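Local coordinates for D-alanine--D-alanine ligase (Acinetobacter baumannii ACICU, PDB 5D8D), which catalyses the ATP-dependent joining of two D-alanine molecules into D-alanyl-D-alanine, a building block of bacterial peptidoglycan, at residues D99-K104 and Y117-K122; Q105-Q108 and P113-P116; L135-K140 and E157-A162; K165-Q168 and V172-A175; M174-I179 and W265-N270. One frame throughout, in Å; residues are numbered along the deposited sequence.

Contact 1: residues D99-K104 and Y117-K122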
# COMPACT_ATOMS: atom_id res chain seq x y z
N ASP A 99 -0.22 5.85 5.55
CA ASP A 99 1.10 5.79 6.20
C ASP A 99 1.89 7.07 5.82
O ASP A 99 2.27 7.29 4.65
CB ASP A 99 1.80 4.51 5.70
CG ASP A 99 3.04 4.10 6.53
OD1 ASP A 99 3.88 4.94 6.89
OD2 ASP A 99 3.19 2.90 6.78
N LYS A 100 2.11 7.91 6.83
CA LYS A 100 2.84 9.17 6.63
C LYS A 100 4.26 8.95 6.14
O LYS A 100 4.70 9.65 5.20
CB LYS A 100 2.85 10.01 7.91
CG LYS A 100 1.50 10.62 8.23
CD LYS A 100 1.56 11.39 9.53
CE LYS A 100 0.17 11.75 10.04
NZ LYS A 100 -0.52 10.59 10.66
N VAL A 101 4.96 7.96 6.70
CA VAL A 101 6.35 7.79 6.27
C VAL A 101 6.40 7.23 4.87
O VAL A 101 7.22 7.72 4.06
CB VAL A 101 7.32 7.06 7.24
CG1 VAL A 101 6.76 6.92 8.65
CG2 VAL A 101 7.87 5.75 6.67
N LYS A 102 5.53 6.25 4.55
CA LYS A 102 5.56 5.66 3.20
C LYS A 102 5.15 6.64 2.14
O LYS A 102 5.70 6.63 1.05
CB LYS A 102 4.77 4.35 3.10
CG LYS A 102 5.42 3.22 3.88
CD LYS A 102 4.81 1.88 3.56
CE LYS A 102 5.47 0.77 4.37
NZ LYS A 102 5.04 0.76 5.77
N THR A 103 4.18 7.50 2.47
CA THR A 103 3.81 8.62 1.61
C THR A 103 5.04 9.53 1.32
O THR A 103 5.28 9.92 0.18
CB THR A 103 2.67 9.43 2.24
OG1 THR A 103 1.49 8.62 2.31
CG2 THR A 103 2.33 10.64 1.40
N LYS A 104 5.79 9.88 2.35
CA LYS A 104 6.95 10.78 2.18
C LYS A 104 8.09 10.12 1.41
O LYS A 104 8.74 10.78 0.60
CB LYS A 104 7.47 11.27 3.52
CG LYS A 104 6.58 12.29 4.20
CD LYS A 104 6.87 12.28 5.70
CE LYS A 104 6.92 13.64 6.35
NZ LYS A 104 8.15 14.42 6.01
N TYR A 117 12.75 13.43 8.33
CA TYR A 117 12.13 12.77 9.47
C TYR A 117 13.00 11.62 9.94
O TYR A 117 13.97 11.27 9.28
CB TYR A 117 10.74 12.24 9.05
CG TYR A 117 10.87 11.20 7.97
CD1 TYR A 117 11.00 11.58 6.63
CD2 TYR A 117 10.92 9.83 8.29
CE1 TYR A 117 11.17 10.63 5.63
CE2 TYR A 117 11.09 8.87 7.30
CZ TYR A 117 11.21 9.27 5.97
OH TYR A 117 11.37 8.33 4.98
N ARG A 118 12.62 11.00 11.06
CA ARG A 118 13.26 9.79 11.56
C ARG A 118 12.26 8.90 12.30
O ARG A 118 11.54 9.36 13.20
CB ARG A 118 14.45 10.13 12.49
CG ARG A 118 15.70 10.71 11.82
CD ARG A 118 16.40 9.77 10.82
NE ARG A 118 16.79 10.46 9.59
CZ ARG A 118 17.92 11.16 9.39
NH1 ARG A 118 18.86 11.28 10.32
NH2 ARG A 118 18.13 11.74 8.20
N ILE A 119 12.24 7.61 11.96
CA ILE A 119 11.33 6.65 12.60
C ILE A 119 11.96 6.38 13.97
O ILE A 119 13.19 6.23 14.08
CB ILE A 119 11.15 5.35 11.77
CG1 ILE A 119 10.68 5.65 10.33
CG2 ILE A 119 10.13 4.43 12.43
CD1 ILE A 119 10.99 4.58 9.29
N ILE A 120 11.11 6.34 15.00
CA ILE A 120 11.56 6.28 16.41
C ILE A 120 10.79 5.20 17.21
O ILE A 120 9.57 5.31 17.40
CB ILE A 120 11.53 7.71 17.04
CG1 ILE A 120 11.76 7.66 18.57
CG2 ILE A 120 10.28 8.48 16.64
CD1 ILE A 120 10.52 7.65 19.45
N THR A 121 11.53 4.18 17.65
CA THR A 121 10.96 2.97 18.22
C THR A 121 11.72 2.41 19.43
O THR A 121 12.31 1.32 19.37
CB THR A 121 10.90 1.87 17.14
OG1 THR A 121 12.19 1.26 17.03
CG2 THR A 121 10.55 2.44 15.79
N LYS A 122 11.76 3.14 20.54
CA LYS A 122 12.35 2.59 21.75
C LYS A 122 13.87 2.40 21.59
O LYS A 122 14.67 2.94 22.34
CB LYS A 122 11.67 1.29 22.13
CG LYS A 122 10.86 1.38 23.41
CD LYS A 122 9.75 2.42 23.31
CE LYS A 122 10.26 3.84 23.50
NZ LYS A 122 9.14 4.81 23.64
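The Tyr117 ring spreads across two residues one turn apart on helix 100-108, Val101 and Lys104, and meets both obliquely. Its CE2 lies 4.2 Å from Val101 CB, while at the opposite corner of the ring CD1 comes within 4.1 Å of Lys104 NZ. The ring leaves strand 117-120 with CG between the backbone N and the carbonyl carbon (chi1 63°), which carries it across to the helix. Lys104 bends at chi3 and chi4, and the two side chains slide past each other in opposite directions. Further along the strand, Ile119 CD1 reaches Val101 CG2 at 4.2 Å, so the valine takes both strand residues. The helix and strand segments run roughly antiparallel (145°), their axes 10.5 Å apart at closest approach. Asp99 caps the helix N terminus: Lys102 N donates to Asp99 OD1 over 3.1 Å, from well above the carboxylate plane, and Lys102 NZ forms a salt bridge with Asp99 OD2. Gln92 of the second subunit also bonds to both of these side chains. No hydrogen bond joins helix to strand: apolar packing round Val101 holds them, while the Lys104 ammonium passes the Tyr117 ring and has its charge met by Glu176, in the predicted ATP site.

Contact 2: residues Q105-Q108 and P113-P116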
# COMPACT_ATOMS: atom_id res chain seq x y z
N GLN A 105 8.31 8.83 1.62
CA GLN A 105 9.32 8.12 0.88
C GLN A 105 8.93 8.12 -0.57
O GLN A 105 9.76 8.43 -1.42
CB GLN A 105 9.49 6.72 1.39
CG GLN A 105 9.99 6.66 2.81
CD GLN A 105 9.94 5.30 3.49
OE1 GLN A 105 10.74 5.04 4.38
NE2 GLN A 105 9.01 4.44 3.10
N ILE A 106 7.67 7.82 -0.88
CA ILE A 106 7.21 7.98 -2.26
C ILE A 106 7.46 9.40 -2.80
O ILE A 106 7.87 9.59 -3.97
CB ILE A 106 5.72 7.65 -2.44
CG1 ILE A 106 5.41 6.19 -2.06
CG2 ILE A 106 5.30 7.88 -3.89
CD1 ILE A 106 6.27 5.14 -2.73
N TRP A 107 7.21 10.40 -1.95
CA TRP A 107 7.50 11.79 -2.31
C TRP A 107 9.03 12.12 -2.43
O TRP A 107 9.42 12.76 -3.42
CB TRP A 107 6.77 12.76 -1.36
CG TRP A 107 5.28 12.80 -1.53
CD1 TRP A 107 4.54 12.42 -2.63
CD2 TRP A 107 4.36 13.25 -0.57
NE1 TRP A 107 3.21 12.60 -2.38
CE2 TRP A 107 3.07 13.11 -1.12
CE3 TRP A 107 4.48 13.76 0.73
CZ2 TRP A 107 1.92 13.47 -0.44
CZ3 TRP A 107 3.33 14.13 1.41
CH2 TRP A 107 2.08 13.98 0.82
N GLN A 108 9.87 11.70 -1.48
CA GLN A 108 11.35 11.79 -1.63
C GLN A 108 11.78 11.13 -2.92
O GLN A 108 12.57 11.66 -3.67
CB GLN A 108 12.05 11.09 -0.48
CG GLN A 108 12.19 11.96 0.75
CD GLN A 108 12.46 11.20 2.04
OE1 GLN A 108 12.43 9.95 2.09
NE2 GLN A 108 12.71 11.95 3.12
N PRO A 113 9.38 17.94 -2.59
CA PRO A 113 9.89 18.33 -1.27
C PRO A 113 9.00 17.93 -0.10
O PRO A 113 7.79 18.07 -0.16
CB PRO A 113 9.93 19.85 -1.38
CG PRO A 113 8.77 20.17 -2.28
CD PRO A 113 8.66 19.03 -3.26
N THR A 114 9.63 17.47 0.97
CA THR A 114 8.95 17.06 2.16
C THR A 114 9.98 17.12 3.29
O THR A 114 11.17 17.05 3.03
CB THR A 114 8.36 15.64 1.99
OG1 THR A 114 7.59 15.31 3.14
CG2 THR A 114 9.43 14.59 1.82
N ALA A 115 9.54 17.31 4.53
CA ALA A 115 10.49 17.55 5.61
C ALA A 115 11.26 16.28 5.99
O ALA A 115 10.67 15.19 6.05
CB ALA A 115 9.80 18.14 6.83
N PRO A 116 12.58 16.42 6.26
CA PRO A 116 13.29 15.28 6.86
C PRO A 116 12.55 14.73 8.08
O PRO A 116 11.81 15.48 8.78
CB PRO A 116 14.64 15.88 7.27
CG PRO A 116 14.83 17.05 6.35
CD PRO A 116 13.46 17.58 6.05
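Two van der Waals contacts join Thr114 to the last turn of helix 100-108, one through each branch of the threonine. The methyl carbon Thr114 CG2 meets the aliphatic part of Gln108, 4.0 Å from Gln108 CG, where the two side chains cross at about a right angle. Gln108 is extended beyond CG, and it is the CG methylene that does the touching, not the amide. The hydroxyl branch faces the indole: Thr114 OG1 lies near the plane of the Trp107 ring, at its edge, 4.2 Å from Trp107 CE3. With OG1 anti to the backbone N (chi1 -174°), the threonine sends its oxygen to the tryptophan and its methyl to the glutamine.

No hydrogen bond links the two segments; the polar groups are used elsewhere. Thr114 OG1 bonds to Leu266 O on strand 264-270 and receives the ammonium of Lys104, so this buried hydroxyl is held from two partners. Trp107 NE1 donates to Ala242 O, tying the pyrrole side of the indole to helix 229-245, while Gln108 OE1 makes a weak bond to the Tyr117 hydroxyl.

In backbone terms, the chain turns back on itself just after the helix, and Gln108 and Pro113 have CA atoms 6.7 Å apart. This is a helix-loop-strand connection leading into strand 117-120 of the ATP-grasp fold. It runs beside the predicted nucleotide and metal sites: the Thr114 side chain is about 5 Å from that of Glu176, and the Trp107 side chain about 5 Å from that of Glu268.

Contact 3: residues L135-K140 and E157-A162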
# COMPACT_ATOMS: atom_id res chain seq x y z
N LEU A 135 16.39 20.87 16.54
CA LEU A 135 15.19 21.26 17.27
C LEU A 135 14.62 22.53 16.64
O LEU A 135 15.37 23.36 16.12
CB LEU A 135 15.46 21.46 18.78
CG LEU A 135 15.52 20.18 19.65
CD1 LEU A 135 16.95 19.74 19.86
CD2 LEU A 135 14.88 20.33 21.00
N PRO A 136 13.30 22.68 16.64
CA PRO A 136 12.35 21.70 17.18
C PRO A 136 11.84 20.67 16.14
O PRO A 136 12.08 20.83 14.94
CB PRO A 136 11.20 22.58 17.71
CG PRO A 136 11.56 24.00 17.36
CD PRO A 136 12.63 23.94 16.32
N VAL A 137 11.17 19.62 16.62
CA VAL A 137 10.53 18.60 15.76
C VAL A 137 9.07 18.39 16.18
O VAL A 137 8.64 18.86 17.24
CB VAL A 137 11.27 17.22 15.76
CG1 VAL A 137 12.75 17.40 15.42
CG2 VAL A 137 11.09 16.49 17.08
N ILE A 138 8.33 17.66 15.35
CA ILE A 138 6.96 17.27 15.65
C ILE A 138 6.96 15.74 15.66
O ILE A 138 7.51 15.12 14.74
CB ILE A 138 5.93 17.86 14.64
CG1 ILE A 138 4.53 17.28 14.88
CG2 ILE A 138 6.32 17.63 13.18
CD1 ILE A 138 3.42 18.05 14.19
N ILE A 139 6.39 15.17 16.72
CA ILE A 139 6.24 13.71 16.90
C ILE A 139 4.81 13.35 16.52
O ILE A 139 3.87 13.88 17.12
CB ILE A 139 6.49 13.28 18.38
CG1 ILE A 139 7.88 13.73 18.89
CG2 ILE A 139 6.30 11.77 18.56
CD1 ILE A 139 9.06 13.13 18.15
N LYS A 140 4.64 12.46 15.54
CA LYS A 140 3.30 12.06 15.10
C LYS A 140 3.18 10.55 14.90
O LYS A 140 4.17 9.91 14.51
CB LYS A 140 2.85 12.83 13.84
CG LYS A 140 3.86 12.96 12.70
CD LYS A 140 3.30 13.74 11.51
CE LYS A 140 3.25 15.24 11.76
NZ LYS A 140 2.91 15.99 10.51
N GLU A 157 13.75 17.39 27.08
CA GLU A 157 12.63 17.31 28.05
C GLU A 157 11.22 17.00 27.45
O GLU A 157 10.49 16.18 28.00
CB GLU A 157 12.53 18.64 28.84
CG GLU A 157 13.67 18.99 29.80
CD GLU A 157 13.40 20.29 30.58
OE1 GLU A 157 12.88 21.25 29.97
OE2 GLU A 157 13.70 20.35 31.80
N ASP A 158 10.85 17.67 26.36
CA ASP A 158 9.52 17.47 25.72
C ASP A 158 9.31 16.05 25.12
O ASP A 158 8.15 15.62 24.96
CB ASP A 158 9.27 18.54 24.60
CG ASP A 158 9.04 19.98 25.13
OD1 ASP A 158 8.59 20.15 26.29
OD2 ASP A 158 9.28 20.96 24.35
N PHE A 159 10.39 15.33 24.78
CA PHE A 159 10.33 14.04 24.06
C PHE A 159 9.51 12.93 24.70
O PHE A 159 8.59 12.40 24.07
CB PHE A 159 11.73 13.45 23.79
CG PHE A 159 12.27 13.74 22.41
CD1 PHE A 159 11.67 13.16 21.29
CD2 PHE A 159 13.38 14.56 22.23
CE1 PHE A 159 12.16 13.43 20.02
CE2 PHE A 159 13.87 14.83 20.97
CZ PHE A 159 13.27 14.25 19.86
N ALA A 160 9.85 12.57 25.94
CA ALA A 160 9.30 11.37 26.58
C ALA A 160 7.77 11.42 26.80
O ALA A 160 7.13 10.36 26.82
CB ALA A 160 10.03 11.06 27.87
N ALA A 161 7.19 12.61 26.94
CA ALA A 161 5.73 12.79 27.04
C ALA A 161 5.00 12.69 25.68
O ALA A 161 3.86 12.18 25.60
CB ALA A 161 5.39 14.11 27.72
N ALA A 162 5.64 13.21 24.63
CA ALA A 162 5.09 13.21 23.26
C ALA A 162 5.06 11.81 22.65
O ALA A 162 4.09 11.44 21.98
CB ALA A 162 5.91 14.13 22.37
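Ile139, on strand 137-141 of the four-stranded antiparallel sheet of the ATP-grasp fold, packs against Ala162 and Phe159 of helix 159-169. Followed outward, Ile139 CB stands 4.1 Å from the methyl carbon Ala162 CB. The next atom, Ile139 CG1, is 4.0 Å from the same methyl, so the alanine fits alongside the base of the isoleucine. The short branch, Ile139 CG2, approaches the backbone oxygen Ala162 O at 4.1 Å. At the tip, Ile139 CD1 meets the Phe159 ring obliquely, the two side chains crossing at about a right angle. CG1 lies anti to the carbonyl carbon (chi1 -56°), and the chi2 of -63° turns CD1 to the ring.

Two residues back on the same face of the sheet, Val137 also points to the helix, and its CG2 lies 4.2 Å from Phe159 CZ. One phenyl ring thus bridges both strand positions, while Leu126, Val129 and Ile130 of helix 126-133 pack on it too. Ile138 and Lys140 point away from the helix, and Lys140 forms a salt bridge with Glu176, in the predicted ATP-binding range. The strand therefore presents a hydrophobic face to the helices and a face bearing charge away from them. No hydrogen bond crosses the contact; the side chains meet one another through carbon alone, and their shortest approach is Ile139 CD1 to Phe159 CE1, at 3.6 Å.

Contact 4: residues K165-Q168 and V172-A175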
# COMPACT_ATOMS: atom_id res chain seq x y z
N LYS A 165 2.08 10.02 23.86
CA LYS A 165 0.89 10.54 23.14
C LYS A 165 0.62 9.71 21.87
O LYS A 165 -0.48 9.18 21.67
CB LYS A 165 1.03 12.05 22.78
CG LYS A 165 0.15 13.04 23.55
CD LYS A 165 -1.08 13.51 22.78
CE LYS A 165 -2.10 12.40 22.57
NZ LYS A 165 -2.69 11.84 23.83
N ALA A 166 1.66 9.61 21.03
CA ALA A 166 1.61 8.87 19.76
C ALA A 166 1.57 7.33 19.92
O ALA A 166 1.01 6.65 19.06
CB ALA A 166 2.78 9.29 18.86
N THR A 167 2.18 6.80 20.99
CA THR A 167 2.25 5.34 21.24
C THR A 167 0.89 4.72 21.58
O THR A 167 0.72 3.52 21.37
CB THR A 167 3.35 4.98 22.30
OG1 THR A 167 4.64 5.31 21.77
CG2 THR A 167 3.34 3.48 22.69
N GLN A 168 -0.06 5.52 22.09
CA GLN A 168 -1.48 5.08 22.23
C GLN A 168 -2.06 4.68 20.86
O GLN A 168 -2.62 3.59 20.71
CB GLN A 168 -2.35 6.18 22.89
CG GLN A 168 -3.89 6.05 22.78
CD GLN A 168 -4.57 5.26 23.91
OE1 GLN A 168 -4.25 5.42 25.09
NE2 GLN A 168 -5.54 4.43 23.55
N VAL A 172 4.36 2.27 15.83
CA VAL A 172 5.36 3.00 15.02
C VAL A 172 5.04 4.53 14.92
O VAL A 172 3.90 4.95 14.63
CB VAL A 172 5.62 2.30 13.65
CG1 VAL A 172 4.34 2.09 12.83
CG2 VAL A 172 6.70 3.03 12.85
N VAL A 173 6.06 5.36 15.19
CA VAL A 173 5.93 6.82 15.38
C VAL A 173 7.09 7.49 14.61
O VAL A 173 8.19 6.91 14.51
CB VAL A 173 5.96 7.16 16.90
CG1 VAL A 173 6.08 8.65 17.16
CG2 VAL A 173 4.73 6.61 17.61
N MET A 174 6.84 8.67 14.01
CA MET A 174 7.91 9.46 13.32
C MET A 174 8.14 10.82 13.96
O MET A 174 7.18 11.52 14.28
CB MET A 174 7.66 9.66 11.82
CG MET A 174 6.33 10.26 11.39
SD MET A 174 6.36 11.32 9.90
CE MET A 174 7.62 10.56 8.87
N ALA A 175 9.41 11.16 14.17
CA ALA A 175 9.80 12.53 14.50
C ALA A 175 10.15 13.22 13.18
O ALA A 175 11.07 12.81 12.49
CB ALA A 175 10.98 12.54 15.46
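Ala166 of helix 159-169 sits against the two methyls of Val173, closing the tight helix-to-strand turn that leads into strand 173-177 of the antiparallel ATP-grasp sheet. The first shell is small. Ala166 CB lies 3.5 Å from Val173 CG2 and 3.8 Å from Val173 CG1, so the alanine methyl nestles against the fork of the valine. CG1 is anti to the backbone N (chi1 170°) and CG2 anti to the carbonyl carbon, and this turn of the side chain offers both branches to the helix. Val173 CG2 also lies near the helix backbone, 4.2 Å from Thr167 N. The helix and strand are close here, with the CA atoms of Ala166 and Val173 6.5 Å apart.

The next shell keeps both partners in place. Val173 is joined by backbone hydrogen bonding to Ile120 of the neighbouring strand, and its side chain packs on Ile139 of strand 137-141, its neighbour on the other side. Ala166 touches Pro141, so the helix rests on two adjacent strands. On the more exposed side, the Thr167 hydroxyl bonds back to Ile163 O within its own helix, and Thr167 OG1 stands 4.4 Å from Val173 CG2.

Contact 5: residues M174-I179 and W265-N270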
# COMPACT_ATOMS: atom_id res chain seq x y z
N MET A 174 6.84 8.67 14.01
CA MET A 174 7.91 9.46 13.32
C MET A 174 8.14 10.82 13.96
O MET A 174 7.18 11.52 14.28
CB MET A 174 7.66 9.66 11.82
CG MET A 174 6.33 10.26 11.39
SD MET A 174 6.36 11.32 9.90
CE MET A 174 7.62 10.56 8.87
N ALA A 175 9.41 11.16 14.17
CA ALA A 175 9.80 12.53 14.50
C ALA A 175 10.15 13.22 13.18
O ALA A 175 11.07 12.81 12.49
CB ALA A 175 10.98 12.54 15.46
N GLU A 176 9.40 14.27 12.84
CA GLU A 176 9.61 15.06 11.63
C GLU A 176 10.19 16.44 12.03
O GLU A 176 9.74 17.03 13.04
CB GLU A 176 8.27 15.20 10.91
CG GLU A 176 8.28 15.85 9.53
CD GLU A 176 6.86 16.06 8.95
OE1 GLU A 176 6.70 15.96 7.72
OE2 GLU A 176 5.90 16.34 9.72
N LYS A 177 11.16 16.94 11.25
CA LYS A 177 11.72 18.31 11.41
C LYS A 177 10.63 19.38 11.38
O LYS A 177 9.90 19.45 10.40
CB LYS A 177 12.72 18.59 10.29
CG LYS A 177 13.23 20.02 10.20
CD LYS A 177 14.49 20.12 9.34
CE LYS A 177 14.72 21.52 8.75
NZ LYS A 177 16.05 22.06 9.15
N TRP A 178 10.54 20.23 12.41
CA TRP A 178 9.52 21.30 12.43
C TRP A 178 9.89 22.32 11.38
O TRP A 178 11.05 22.64 11.23
CB TRP A 178 9.43 21.99 13.80
CG TRP A 178 8.33 23.03 13.90
CD1 TRP A 178 8.47 24.39 13.74
CD2 TRP A 178 6.94 22.81 14.18
NE1 TRP A 178 7.25 25.01 13.91
CE2 TRP A 178 6.30 24.07 14.18
CE3 TRP A 178 6.17 21.66 14.43
CZ2 TRP A 178 4.91 24.21 14.42
CZ3 TRP A 178 4.80 21.80 14.67
CH2 TRP A 178 4.19 23.07 14.66
N ILE A 179 8.92 22.81 10.63
CA ILE A 179 9.15 23.97 9.78
C ILE A 179 8.15 25.05 10.18
O ILE A 179 6.96 24.78 10.41
CB ILE A 179 9.17 23.61 8.27
CG1 ILE A 179 7.77 23.25 7.77
CG2 ILE A 179 10.25 22.54 8.00
CD1 ILE A 179 7.72 22.21 6.67
N TRP A 265 6.35 22.73 1.53
CA TRP A 265 6.71 21.43 2.04
C TRP A 265 5.45 20.55 2.18
O TRP A 265 4.55 20.89 2.93
CB TRP A 265 7.37 21.62 3.38
CG TRP A 265 8.66 22.38 3.29
CD1 TRP A 265 8.83 23.68 3.56
CD2 TRP A 265 9.95 21.87 2.92
NE1 TRP A 265 10.14 24.03 3.39
CE2 TRP A 265 10.85 22.94 2.99
CE3 TRP A 265 10.43 20.61 2.53
CZ2 TRP A 265 12.22 22.81 2.67
CZ3 TRP A 265 11.80 20.47 2.22
CH2 TRP A 265 12.67 21.57 2.29
N LEU A 266 5.43 19.41 1.48
CA LEU A 266 4.32 18.47 1.53
C LEU A 266 4.24 17.71 2.85
O LEU A 266 5.24 17.18 3.33
CB LEU A 266 4.43 17.48 0.41
CG LEU A 266 4.33 18.04 -0.99
CD1 LEU A 266 4.91 17.00 -1.93
CD2 LEU A 266 2.91 18.33 -1.40
N LEU A 267 3.02 17.63 3.41
CA LEU A 267 2.80 17.06 4.74
C LEU A 267 2.18 15.66 4.70
O LEU A 267 2.73 14.72 5.28
CB LEU A 267 1.96 18.01 5.59
CG LEU A 267 2.63 18.89 6.66
CD1 LEU A 267 4.08 19.24 6.40
CD2 LEU A 267 1.81 20.15 6.90
N GLU A 268 1.05 15.51 4.04
CA GLU A 268 0.36 14.24 4.01
C GLU A 268 -0.77 14.27 3.03
O GLU A 268 -1.10 15.32 2.48
CB GLU A 268 -0.17 13.83 5.39
CG GLU A 268 -1.34 14.62 5.91
CD GLU A 268 -1.98 13.98 7.14
OE1 GLU A 268 -1.25 13.76 8.14
OE2 GLU A 268 -3.21 13.72 7.08
N VAL A 269 -1.36 13.10 2.80
CA VAL A 269 -2.45 12.92 1.85
C VAL A 269 -3.61 12.32 2.61
O VAL A 269 -3.40 11.57 3.61
CB VAL A 269 -2.06 12.01 0.64
CG1 VAL A 269 -1.79 10.56 1.07
CG2 VAL A 269 -3.16 12.01 -0.39
N ASN A 270 -4.83 12.68 2.16
CA ASN A 270 -6.06 12.12 2.69
C ASN A 270 -6.90 11.65 1.56
O ASN A 270 -7.32 12.45 0.75
CB ASN A 270 -6.80 13.15 3.49
CG ASN A 270 -7.92 12.55 4.29
OD1 ASN A 270 -8.46 11.48 3.97
ND2 ASN A 270 -8.28 13.25 5.35
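Segments 174-179 and 265-270 do not pair: the CA atoms of Glu176 and Leu267 are 9.9 Å apart and those of Trp265 and Ile179, just past the end of strand 173-177, 8.5 Å, so between these segments, from the two antiparallel sheets of the ATP-grasp fold, only side chains meet. In this family the nucleotide binds in the cleft between such sheets.

Ile179 makes the main contact. Its tip, CD1, lies 3.4 Å from Trp265 CB and 3.5 Å from Trp265 CG, meeting the base of the indole obliquely rather than its far ring. The isoleucine takes CG1 between the backbone N and the carbonyl carbon (chi1 71°), which sends CD1 across the gap. The pyrrole nitrogen Trp265 NE1, next to the atoms Ile179 touches, bonds to Asp259 OD2, and Met257 packs on both Ile179 and Leu267.

Glu176 is extended, with CG anti to the backbone N, and its carboxylate comes up to a leucine methyl. The acid is buried but doubly paired, in salt bridges from OE1 to Lys104 and from OE2 to Lys140. Leu267 belongs to a classic beta bulge: it and Glu268 both face Asp255 on the adjacent strand. The bulge thus contains one predicted magnesium ligand, Glu268, and faces another, Asp255, with Asn270 two residues on, consistent with a role in shaping that site. Glu176 OE1 stands 4.4 Å from Leu267 CD1, a looser approach than that of Ile179 to the tryptophan.

From the N-terminal side, contact 1 closes the loop between helix 100-108 and strand 117-120, and contact 2 lies within that same loop, joining the end of the helix to the run before the strand. Contacts 3 and 4 follow in series: the first joins strand 137-141 to the start of helix 159-169, the second closes the short turn from that helix into strand 173-177. Strands 117-120, 173-177 and 137-141 are successive neighbours, so contacts 1, 3 and 4 gather on one sheet, and contact 5 ties it to the other. It begins on the strand where contact 4 ends and spans 85 residues to strand 264-270. Contacts 1 and 2 also touch the second subunit.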